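Local coordinates for protein anaerobically-induced outer membrane porin OprE (Pseudomonas aeruginosa, PDB 4FRX) that probably acts as a porin, a beta-barrel channel in the outer membrane that lets small solutes pass between the outside and the periplasm, at residues L177-A182 with D218-Q223; G277-R282 with D309-N314; S293-G298 with V344-D349; T362-G367 with W380-S385. All coordinates share one frame; numbering follows the deposited sequence. Where two conformers were deposited one is given.

Contact 1: L177-A182 with D218-Q223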
# COMPACT_ATOMS: atom_id res chain seq x y z
N LEU A 177 7.61 7.08 -12.12
CA LEU A 177 7.27 5.77 -11.54
C LEU A 177 8.21 4.64 -11.97
O LEU A 177 8.68 4.61 -13.10
CB LEU A 177 5.82 5.42 -11.89
CG LEU A 177 4.80 6.52 -11.57
CD1 LEU A 177 3.44 6.22 -12.19
CD2 LEU A 177 4.67 6.70 -10.07
N SER A 178 8.47 3.69 -11.09
CA SER A 178 9.32 2.56 -11.47
C SER A 178 8.89 1.31 -10.71
O SER A 178 7.89 1.33 -9.99
CB SER A 178 10.81 2.88 -11.26
OG SER A 178 11.64 1.89 -11.85
N ILE A 179 9.63 0.22 -10.91
CA ILE A 179 9.37 -1.05 -10.24
C ILE A 179 10.72 -1.60 -9.77
O ILE A 179 11.77 -1.12 -10.22
CB ILE A 179 8.69 -2.08 -11.19
CG1 ILE A 179 9.63 -2.51 -12.31
CG2 ILE A 179 7.37 -1.52 -11.77
CD1 ILE A 179 9.02 -3.53 -13.26
N ALA A 180 10.69 -2.57 -8.85
CA ALA A 180 11.91 -3.22 -8.35
C ALA A 180 12.69 -3.84 -9.50
O ALA A 180 12.10 -4.50 -10.36
CB ALA A 180 11.56 -4.31 -7.32
N GLY A 181 14.00 -3.62 -9.50
CA GLY A 181 14.85 -4.10 -10.58
C GLY A 181 15.31 -2.96 -11.47
O GLY A 181 16.39 -3.01 -12.03
N ALA A 182 14.48 -1.94 -11.59
CA ALA A 182 14.82 -0.79 -12.43
C ALA A 182 14.83 0.49 -11.62
O ALA A 182 15.04 1.58 -12.18
CB ALA A 182 13.85 -0.67 -13.58
N ASP A 218 3.49 2.14 -18.27
CA ASP A 218 4.01 2.21 -19.63
C ASP A 218 5.50 1.84 -19.71
O ASP A 218 6.31 2.33 -18.92
CB ASP A 218 3.75 3.58 -20.25
CG ASP A 218 4.00 3.59 -21.74
OD1 ASP A 218 3.22 2.95 -22.48
OD2 ASP A 218 4.99 4.22 -22.18
N ASP A 219 5.81 0.95 -20.66
CA ASP A 219 7.15 0.42 -20.93
C ASP A 219 7.63 -0.62 -19.94
O ASP A 219 8.76 -1.11 -20.05
CB ASP A 219 8.19 1.53 -21.08
CG ASP A 219 8.12 2.20 -22.44
OD1 ASP A 219 7.86 1.47 -23.42
OD2 ASP A 219 8.31 3.43 -22.52
N PHE A 220 6.77 -0.98 -19.00
CA PHE A 220 7.12 -1.97 -17.99
C PHE A 220 6.14 -3.14 -17.95
O PHE A 220 6.55 -4.27 -18.21
CB PHE A 220 7.24 -1.34 -16.60
CG PHE A 220 8.54 -0.59 -16.38
CD1 PHE A 220 9.70 -1.28 -16.04
CD2 PHE A 220 8.59 0.79 -16.53
CE1 PHE A 220 10.91 -0.59 -15.85
CE2 PHE A 220 9.77 1.48 -16.35
CZ PHE A 220 10.94 0.79 -15.98
N TYR A 221 4.87 -2.88 -17.64
CA TYR A 221 3.97 -4.01 -17.48
C TYR A 221 2.51 -3.70 -17.68
O TYR A 221 2.09 -2.56 -17.56
CB TYR A 221 4.19 -4.67 -16.10
CG TYR A 221 3.70 -3.87 -14.90
CD1 TYR A 221 2.37 -3.94 -14.49
CD2 TYR A 221 4.58 -3.08 -14.15
CE1 TYR A 221 1.91 -3.22 -13.38
CE2 TYR A 221 4.12 -2.35 -13.04
CZ TYR A 221 2.79 -2.43 -12.66
OH TYR A 221 2.34 -1.71 -11.56
N LYS A 222 1.75 -4.74 -17.99
CA LYS A 222 0.30 -4.72 -17.88
C LYS A 222 -0.11 -5.78 -16.87
O LYS A 222 0.46 -6.86 -16.82
CB LYS A 222 -0.36 -4.96 -19.24
CG LYS A 222 0.22 -6.13 -19.99
N GLN A 223 -1.12 -5.46 -16.06
CA GLN A 223 -1.49 -6.33 -14.97
C GLN A 223 -2.99 -6.38 -14.87
O GLN A 223 -3.64 -5.34 -14.84
CB GLN A 223 -0.89 -5.78 -13.69
CG GLN A 223 -1.28 -6.54 -12.44
CD GLN A 223 -0.47 -6.05 -11.27
OE1 GLN A 223 -0.85 -5.11 -10.57
NE2 GLN A 223 0.68 -6.67 -11.06
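Ile179 meets two aromatic rings, each with a different branch of its side chain. CD1 of Ile179 lies 3.6 Å from CD1 of Phe220, with CG1 just behind it, while CG2 of Ile179 reaches CE2 of Tyr221, also at 3.6 Å, coming in at the edge of the tyrosine ring. A chi1 of 67° sets CG1 between the backbone N and the carbonyl carbon, leaving CG2 anti to the carbonyl carbon. Ala182 completes the apolar group, its CB lying 3.7 Å from Phe220 CE1 and, like Ile179 CD1, approaching that ring obliquely.

Polar atoms are paired within segment 177-182 or beyond the contact. Ala182 N donates to Ile179 O (3.1 Å), a turn through Gly181 (phi 107°) that brings both apolar side chains to the same phenylalanine. Ser178 OG passes near Phe220 CZ but is hydrogen-bonded to Arg190 O. Beyond the two segments, Leu217 packs on Ile179 and the Tyr264 ring meets that of Phe220.

The contact thus joins the loop following strand 174-176 to the turn before strand 221-234 and its first residue in this OprD-family barrel. Because it is buried and mainly apolar, fit and exclusion of water, rather than directional bonds, hold these two segments together.

Contact 2: G277-R282 with D309-N314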
# COMPACT_ATOMS: atom_id res chain seq x y z
N GLY A 277 14.93 -8.94 -15.84
CA GLY A 277 14.43 -9.32 -17.14
C GLY A 277 12.98 -8.96 -17.40
O GLY A 277 12.48 -7.95 -16.90
N GLU A 278 12.29 -9.79 -18.17
CA GLU A 278 10.96 -9.47 -18.65
C GLU A 278 9.95 -9.70 -17.54
O GLU A 278 10.08 -10.66 -16.79
CB GLU A 278 10.60 -10.37 -19.82
CG GLU A 278 9.41 -9.89 -20.61
CD GLU A 278 9.10 -10.73 -21.83
OE1 GLU A 278 9.73 -11.80 -22.01
OE2 GLU A 278 8.22 -10.31 -22.61
N VAL A 279 8.95 -8.82 -17.41
CA VAL A 279 7.85 -9.09 -16.49
C VAL A 279 7.11 -10.34 -16.97
O VAL A 279 6.86 -10.48 -18.17
CB VAL A 279 6.88 -7.89 -16.36
CG1 VAL A 279 5.63 -8.29 -15.58
CG2 VAL A 279 7.56 -6.71 -15.69
N ASP A 280 6.77 -11.23 -16.04
CA ASP A 280 6.22 -12.55 -16.33
C ASP A 280 5.88 -13.17 -14.99
O ASP A 280 6.65 -13.95 -14.44
CB ASP A 280 7.28 -13.41 -17.05
CG ASP A 280 6.86 -14.87 -17.21
OD1 ASP A 280 5.68 -15.12 -17.51
OD2 ASP A 280 7.72 -15.77 -17.02
N ASN A 281 4.71 -12.82 -14.45
CA ASN A 281 4.30 -13.30 -13.13
C ASN A 281 2.79 -13.57 -13.06
O ASN A 281 1.97 -12.78 -13.53
CB ASN A 281 4.72 -12.28 -12.05
CG ASN A 281 4.39 -12.75 -10.64
OD1 ASN A 281 5.23 -13.31 -9.95
ND2 ASN A 281 3.17 -12.49 -10.20
N ARG A 282 2.45 -14.72 -12.50
CA ARG A 282 1.07 -15.06 -12.18
C ARG A 282 1.00 -15.31 -10.68
O ARG A 282 1.76 -16.10 -10.15
CB ARG A 282 0.61 -16.29 -12.99
CG ARG A 282 0.58 -16.06 -14.50
CD ARG A 282 0.17 -17.31 -15.28
NE ARG A 282 1.14 -18.40 -15.19
CZ ARG A 282 1.01 -19.44 -14.38
NH1 ARG A 282 -0.04 -19.54 -13.57
NH2 ARG A 282 1.93 -20.39 -14.36
N ASP A 309 9.49 -11.33 -10.39
CA ASP A 309 8.80 -10.99 -9.15
C ASP A 309 7.43 -10.42 -9.48
O ASP A 309 7.14 -10.04 -10.62
CB ASP A 309 9.56 -9.92 -8.35
CG ASP A 309 10.93 -10.39 -7.86
OD1 ASP A 309 11.31 -11.57 -8.05
OD2 ASP A 309 11.62 -9.54 -7.28
N PHE A 310 6.57 -10.37 -8.49
CA PHE A 310 5.30 -9.71 -8.66
C PHE A 310 5.54 -8.21 -8.82
O PHE A 310 6.17 -7.61 -7.95
CB PHE A 310 4.44 -9.93 -7.44
CG PHE A 310 3.15 -9.18 -7.48
CD1 PHE A 310 2.11 -9.60 -8.30
CD2 PHE A 310 2.96 -8.05 -6.69
CE1 PHE A 310 0.90 -8.92 -8.33
CE2 PHE A 310 1.77 -7.36 -6.71
CZ PHE A 310 0.73 -7.80 -7.54
N PRO A 311 5.06 -7.59 -9.92
CA PRO A 311 5.33 -6.16 -10.13
C PRO A 311 4.30 -5.22 -9.49
O PRO A 311 3.10 -5.49 -9.48
CB PRO A 311 5.28 -6.03 -11.66
CG PRO A 311 4.19 -7.00 -12.05
CD PRO A 311 4.37 -8.19 -11.07
N PHE A 312 4.80 -4.11 -8.96
CA PHE A 312 3.99 -3.06 -8.34
C PHE A 312 4.82 -1.77 -8.30
O PHE A 312 6.06 -1.82 -8.30
CB PHE A 312 3.53 -3.46 -6.93
CG PHE A 312 4.66 -3.85 -6.02
CD1 PHE A 312 5.20 -5.13 -6.08
CD2 PHE A 312 5.17 -2.95 -5.10
CE1 PHE A 312 6.25 -5.51 -5.24
CE2 PHE A 312 6.22 -3.32 -4.25
CZ PHE A 312 6.75 -4.60 -4.31
N LEU A 313 4.14 -0.63 -8.24
CA LEU A 313 4.81 0.67 -8.29
C LEU A 313 5.72 0.84 -7.07
O LEU A 313 5.28 0.69 -5.94
CB LEU A 313 3.79 1.80 -8.33
CG LEU A 313 2.84 1.79 -9.53
CD1 LEU A 313 1.96 3.02 -9.53
CD2 LEU A 313 3.61 1.63 -10.87
N ASN A 314 6.98 1.16 -7.32
CA ASN A 314 8.00 1.09 -6.26
C ASN A 314 9.21 1.90 -6.67
O ASN A 314 10.02 1.44 -7.48
CB ASN A 314 8.40 -0.38 -6.07
CG ASN A 314 9.32 -0.61 -4.88
OD1 ASN A 314 9.69 0.33 -4.18
ND2 ASN A 314 9.68 -1.87 -4.65
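Asn281, Pro311 and Val279 carry the contact by which a long loop of this OprD-type beta-barrel, the one that follows strand 295-305, lies against the beginning of barrel strand 280-292. Asn281 gives up the most surface. With CG anti to the backbone N (chi1 -177°), its side chain projects to the loop backbone, where CB of Asn281 sits 3.6 Å from Asp309 O and CG of Asn281 comes within 3.7 Å of Phe310 CA. The flat amide continues to the edge of the Phe310 ring, the two planes being 70° apart, so it borders the ring without stacking on it.

Pro311 is the loop's main apolar surface here. Its CD stands 4.2 Å from CB of Asn281, and the neighbouring CG is the ring atom that meets Val279. The pyrrolidine ring offers the strand only carbon; the carbonyl O of Pro311 is hydrogen-bonded by Gln223 NE2.

Neighbouring parts of the barrel close round this pair. Tyr221 packs on both Val279 and Pro311, Phe246 meets Phe310 edge-to-face, and Asp280 N, on the strand itself, is hydrogen-bonded to Ser308 OG just ahead of the loop segment.

Val279 touches with a single methyl: CG1, anti to the backbone N (chi1 170°), rests 4.0 Å from CG of Pro311.

Contact 3: S293-G298 with V344-D349. With C8E ((hydroxyethyloxy)tri(ethyloxy)octane), chain E.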
# COMPACT_ATOMS: atom_id res chain seq x y z
N SER A 293 -16.66 -14.58 18.76
CA SER A 293 -16.47 -14.23 20.17
C SER A 293 -15.21 -13.40 20.44
O SER A 293 -14.56 -13.56 21.47
CB SER A 293 -16.46 -15.49 21.04
OG SER A 293 -17.63 -16.27 20.79
N GLY A 294 -14.88 -12.53 19.50
CA GLY A 294 -13.73 -11.66 19.65
C GLY A 294 -12.48 -12.22 18.99
O GLY A 294 -11.57 -11.45 18.65
N HIS A 295 -12.44 -13.54 18.81
CA HIS A 295 -11.29 -14.21 18.21
C HIS A 295 -11.39 -14.21 16.70
O HIS A 295 -12.46 -14.45 16.14
CB HIS A 295 -11.21 -15.68 18.65
CG HIS A 295 -11.08 -15.88 20.13
ND1 HIS A 295 -9.87 -15.81 20.78
CD2 HIS A 295 -12.00 -16.21 21.07
CE1 HIS A 295 -10.05 -16.06 22.07
NE2 HIS A 295 -11.33 -16.30 22.27
N SER A 296 -10.27 -13.97 16.03
CA SER A 296 -10.19 -14.20 14.60
C SER A 296 -9.03 -15.15 14.31
O SER A 296 -7.92 -14.96 14.81
CB SER A 296 -10.05 -12.89 13.81
OG SER A 296 -8.82 -12.24 14.10
N ILE A 297 -9.30 -16.18 13.54
CA ILE A 297 -8.26 -17.12 13.16
C ILE A 297 -8.26 -17.27 11.63
O ILE A 297 -9.30 -17.51 11.02
CB ILE A 297 -8.42 -18.49 13.89
CG1 ILE A 297 -7.21 -19.38 13.62
CG2 ILE A 297 -9.70 -19.18 13.49
CD1 ILE A 297 -5.98 -18.98 14.41
N GLY A 298 -7.09 -17.11 11.03
CA GLY A 298 -6.97 -17.15 9.58
C GLY A 298 -5.88 -18.06 9.05
O GLY A 298 -4.88 -18.32 9.72
N VAL A 344 -0.53 -18.09 8.74
CA VAL A 344 -1.58 -18.22 9.74
C VAL A 344 -1.71 -16.92 10.49
O VAL A 344 -0.72 -16.23 10.74
CB VAL A 344 -1.31 -19.40 10.71
CG1 VAL A 344 -1.33 -20.71 9.94
CG2 VAL A 344 0.01 -19.23 11.42
N ARG A 345 -2.95 -16.56 10.81
CA ARG A 345 -3.23 -15.31 11.49
C ARG A 345 -4.05 -15.56 12.74
O ARG A 345 -4.92 -16.42 12.75
CB ARG A 345 -4.04 -14.39 10.58
CG ARG A 345 -3.35 -14.02 9.29
CD ARG A 345 -4.19 -13.00 8.53
NE ARG A 345 -3.53 -12.66 7.28
CZ ARG A 345 -3.82 -11.61 6.54
NH1 ARG A 345 -4.77 -10.76 6.93
NH2 ARG A 345 -3.15 -11.39 5.41
N TYR A 346 -3.77 -14.80 13.80
CA TYR A 346 -4.63 -14.78 14.97
C TYR A 346 -4.85 -13.35 15.46
O TYR A 346 -3.91 -12.55 15.51
CB TYR A 346 -4.09 -15.62 16.13
CG TYR A 346 -4.96 -15.49 17.35
CD1 TYR A 346 -6.21 -16.09 17.40
CD2 TYR A 346 -4.57 -14.71 18.44
CE1 TYR A 346 -7.04 -15.96 18.50
CE2 TYR A 346 -5.39 -14.57 19.56
CZ TYR A 346 -6.62 -15.20 19.58
OH TYR A 346 -7.44 -15.07 20.68
N GLY A 347 -6.08 -13.05 15.83
CA GLY A 347 -6.40 -11.77 16.42
C GLY A 347 -7.39 -11.87 17.56
O GLY A 347 -8.17 -12.81 17.64
N TYR A 348 -7.34 -10.90 18.47
CA TYR A 348 -8.33 -10.81 19.54
C TYR A 348 -8.72 -9.37 19.78
O TYR A 348 -7.86 -8.51 19.95
CB TYR A 348 -7.82 -11.43 20.84
CG TYR A 348 -8.93 -11.57 21.87
CD1 TYR A 348 -9.96 -12.49 21.67
CD2 TYR A 348 -8.97 -10.79 23.02
CE1 TYR A 348 -10.98 -12.63 22.58
CE2 TYR A 348 -9.99 -10.94 23.95
CZ TYR A 348 -11.00 -11.87 23.71
OH TYR A 348 -12.04 -12.04 24.60
N ASP A 349 -10.03 -9.13 19.79
CA ASP A 349 -10.60 -7.82 20.10
C ASP A 349 -11.05 -7.83 21.55
O ASP A 349 -11.98 -8.55 21.91
CB ASP A 349 -11.79 -7.55 19.18
CG ASP A 349 -12.41 -6.17 19.40
OD1 ASP A 349 -12.20 -5.55 20.47
OD2 ASP A 349 -13.12 -5.69 18.49
C1 C8E E . -7.76 -15.08 25.62
C2 C8E E . -7.51 -14.15 24.45
C3 C8E E . -6.28 -13.28 24.69
C4 C8E E . -5.47 -13.13 23.41
C5 C8E E . -3.98 -13.16 23.69
C6 C8E E . -3.40 -11.75 23.60
C7 C8E E . -1.97 -11.68 24.13
C8 C8E E . -1.26 -10.47 23.55
O9 C8E E . -0.52 -9.82 24.55
C10 C8E E . 0.86 -10.06 24.43
C11 C8E E . 1.63 -8.80 24.81
O HOH W 1 -13.91 -14.02 24.18
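Ser296 O takes two contacts from the Tyr346-Gly347 peptide: Gly347 N donates to it at 2.8 Å, with an N-H...O angle of 158°, and Tyr346 CA adds a weaker C-H contact at 3.3 Å. The return bond, Ser296 N to Gly347 O, completes this hydrogen-bonded pair, and Gly298 with Arg345 forms the next one along. Beyond the other end, Asp349 N donates to Gly294 O. On the face of Ser296 the bare Gly347 leaves room for the hydroxyl, whose OG lies 3.4 Å from Gly347 CA; Arg345 lies on this face too, its NE bonded to Gln343 OE1.

The two strands run antiparallel, at 175°, as neighbouring staves of the porin barrel, although a long loop separates them in sequence. Their other face carries His295, Ile297, Tyr346 and Tyr348, and here a detergent chain has bound, consistent with a surface that meets the apolar membrane.

His295, Tyr346 and Tyr348 form an aromatic cluster. CE1 of Tyr348 sits over the centre of the imidazole, the planes inclined at 47°. At the imidazole's edge, ND1 of His295 bonds to OH of Tyr346 at 2.5 Å, a distance so short that its exact value deserves caution; either atom could be the donor. C2 of the detergent tail lies over the centre of the Tyr348 ring, and its C4 comes within 3.9 Å of Tyr348 CB. Farther out, a water at the edge of the Tyr348 ring links its OH to Ser293 O, at 2.8 Å from each.

Contact 4: T362-G367 with W380-S385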
# COMPACT_ATOMS: atom_id res chain seq x y z
N THR A 362 -1.56 -11.14 15.24
CA THR A 362 -0.28 -11.70 14.84
C THR A 362 -0.41 -12.52 13.56
O THR A 362 -1.46 -13.06 13.25
CB THR A 362 0.36 -12.54 15.95
OG1 THR A 362 1.69 -12.92 15.56
CG2 THR A 362 -0.48 -13.79 16.25
N ILE A 363 0.68 -12.60 12.81
CA ILE A 363 0.67 -13.37 11.58
C ILE A 363 2.05 -14.00 11.43
O ILE A 363 3.08 -13.41 11.78
CB ILE A 363 0.35 -12.49 10.36
CG1 ILE A 363 0.48 -13.31 9.05
CG2 ILE A 363 1.27 -11.27 10.33
CD1 ILE A 363 -0.05 -12.58 7.83
N TYR A 364 2.06 -15.24 10.98
CA TYR A 364 3.32 -15.89 10.70
C TYR A 364 3.26 -16.29 9.24
O TYR A 364 2.25 -16.82 8.79
CB TYR A 364 3.47 -17.14 11.58
CG TYR A 364 4.72 -17.90 11.24
CD1 TYR A 364 5.95 -17.53 11.78
CD2 TYR A 364 4.68 -18.98 10.36
CE1 TYR A 364 7.10 -18.23 11.46
CE2 TYR A 364 5.83 -19.67 10.04
CZ TYR A 364 7.03 -19.29 10.58
OH TYR A 364 8.17 -19.99 10.25
N LEU A 365 4.33 -16.02 8.49
CA LEU A 365 4.39 -16.39 7.08
C LEU A 365 5.66 -17.18 6.76
O LEU A 365 6.73 -16.89 7.30
CB LEU A 365 4.33 -15.16 6.17
CG LEU A 365 3.24 -14.11 6.38
CD1 LEU A 365 3.74 -13.06 7.38
CD2 LEU A 365 2.82 -13.46 5.07
N SER A 366 5.54 -18.15 5.88
CA SER A 366 6.68 -18.99 5.52
C SER A 366 6.69 -19.17 4.01
O SER A 366 5.74 -19.73 3.45
CB SER A 366 6.59 -20.34 6.23
OG SER A 366 7.72 -21.14 5.95
N GLY A 367 7.74 -18.67 3.36
CA GLY A 367 7.87 -18.71 1.91
C GLY A 367 8.95 -19.69 1.47
O GLY A 367 9.99 -19.79 2.09
N TRP A 380 10.96 -16.46 6.27
CA TRP A 380 9.78 -16.43 7.11
C TRP A 380 9.71 -15.12 7.87
O TRP A 380 10.73 -14.46 8.07
CB TRP A 380 9.74 -17.62 8.07
CG TRP A 380 10.86 -17.71 9.08
CD1 TRP A 380 12.00 -18.47 8.98
CD2 TRP A 380 10.94 -17.05 10.35
NE1 TRP A 380 12.77 -18.31 10.10
CE2 TRP A 380 12.15 -17.44 10.95
CE3 TRP A 380 10.11 -16.14 11.02
CZ2 TRP A 380 12.54 -16.97 12.21
CZ3 TRP A 380 10.50 -15.67 12.26
CH2 TRP A 380 11.71 -16.09 12.84
N GLU A 381 8.50 -14.74 8.25
CA GLU A 381 8.30 -13.53 9.04
C GLU A 381 7.22 -13.75 10.10
O GLU A 381 6.22 -14.43 9.85
CB GLU A 381 7.94 -12.33 8.13
CG GLU A 381 7.70 -11.01 8.93
CD GLU A 381 7.75 -9.74 8.07
OE1 GLU A 381 8.36 -9.74 6.99
OE2 GLU A 381 7.17 -8.72 8.50
N ARG A 382 7.43 -13.19 11.28
CA ARG A 382 6.39 -13.17 12.30
C ARG A 382 6.16 -11.73 12.70
O ARG A 382 7.11 -11.04 13.13
CB ARG A 382 6.82 -14.01 13.52
CG ARG A 382 5.80 -14.00 14.68
CD ARG A 382 6.23 -14.96 15.81
NE ARG A 382 6.50 -16.31 15.32
CZ ARG A 382 7.75 -16.76 15.22
NH1 ARG A 382 8.77 -15.97 15.56
NH2 ARG A 382 8.01 -17.99 14.77
N ASP A 383 4.92 -11.26 12.56
CA ASP A 383 4.56 -9.90 12.96
C ASP A 383 3.58 -9.95 14.12
O ASP A 383 2.80 -10.88 14.23
CB ASP A 383 3.83 -9.14 11.84
CG ASP A 383 4.71 -8.83 10.66
OD1 ASP A 383 5.91 -9.12 10.72
OD2 ASP A 383 4.18 -8.29 9.66
N ILE A 384 3.63 -8.94 14.97
CA ILE A 384 2.57 -8.69 15.94
C ILE A 384 2.20 -7.22 15.89
O ILE A 384 3.03 -6.36 15.57
CB ILE A 384 2.98 -9.09 17.39
CG1 ILE A 384 4.18 -8.28 17.87
CG2 ILE A 384 3.28 -10.59 17.48
CD1 ILE A 384 3.80 -7.05 18.68
N SER A 385 0.95 -6.93 16.21
CA SER A 385 0.52 -5.57 16.36
C SER A 385 -0.38 -5.53 17.57
O SER A 385 -1.37 -6.25 17.64
CB SER A 385 -0.23 -5.09 15.11
OG SER A 385 -0.57 -3.71 15.22
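Tyr364 lies between two flat groups of the opposite strand, the Trp380 indole and the Arg382 guanidinium, and both approach its ring obliquely. The phenol and the six-membered indole ring are tilted by 28° but slid so far apart that they barely overlap; contact falls at Tyr364 CE1 and Trp380 CE3, 3.7 Å apart. The guanidinium is nearer to parallel, at 19°, with NH2 of Arg382 3.4 Å from the same CE1 of Tyr364. The arginine chain bends at chi3 (-53°), which brings NE beside the rim of the tyrosine, near CD1.

Strands 358-370 and 377-389 form a beta hairpin of the barrel wall, and antiparallel backbone bonds run between them at Ile363-Asp383 and Leu365-Glu381. Asp383 O accepts twice, from Ile363 N at 3.1 Å and from the hydroxyl OG1 of Thr362 at 2.7 Å; that hydroxyl also touches CG2 of Ile384, at 3.4 Å.

The other face of the hairpin, with Ile363, Leu365, Glu381 and Asp383, is turned to a loop. Backbone N of Gly332 and of Ile331 bond to Glu381 OE1 and OE2, and that of Gln330 to Asp383 OD2. Alongside, the Ile363 and Asp383 side chains point the same way, with CG2 of Ile363 3.7 Å from CB of Asp383.

How the contacts relate
From the N terminus, contact 1 comes first, closing 35 intervening residues as loop 177-182 meets the start of strand 221-234. Contact 2 opens later, at 277-282, and before it closes at 309-314 contact 3 has begun; these two therefore cross, while the others follow in series and none nests. Contact 3 spans the long loop 306-339 by pairing barrel strands, and contact 4 closes a hairpin of two long strands with a short turn. Contacts 1 and 2 adjoin, Ser178 O and Asn314 N probably sharing a hydrogen bond, and join loops to strand beginnings. Contacts 3 and 4 are seams of the wall separated by one more, the pairing of strand 340-349 with 358-370; contact 3 lies across the chain's centre from contact 1.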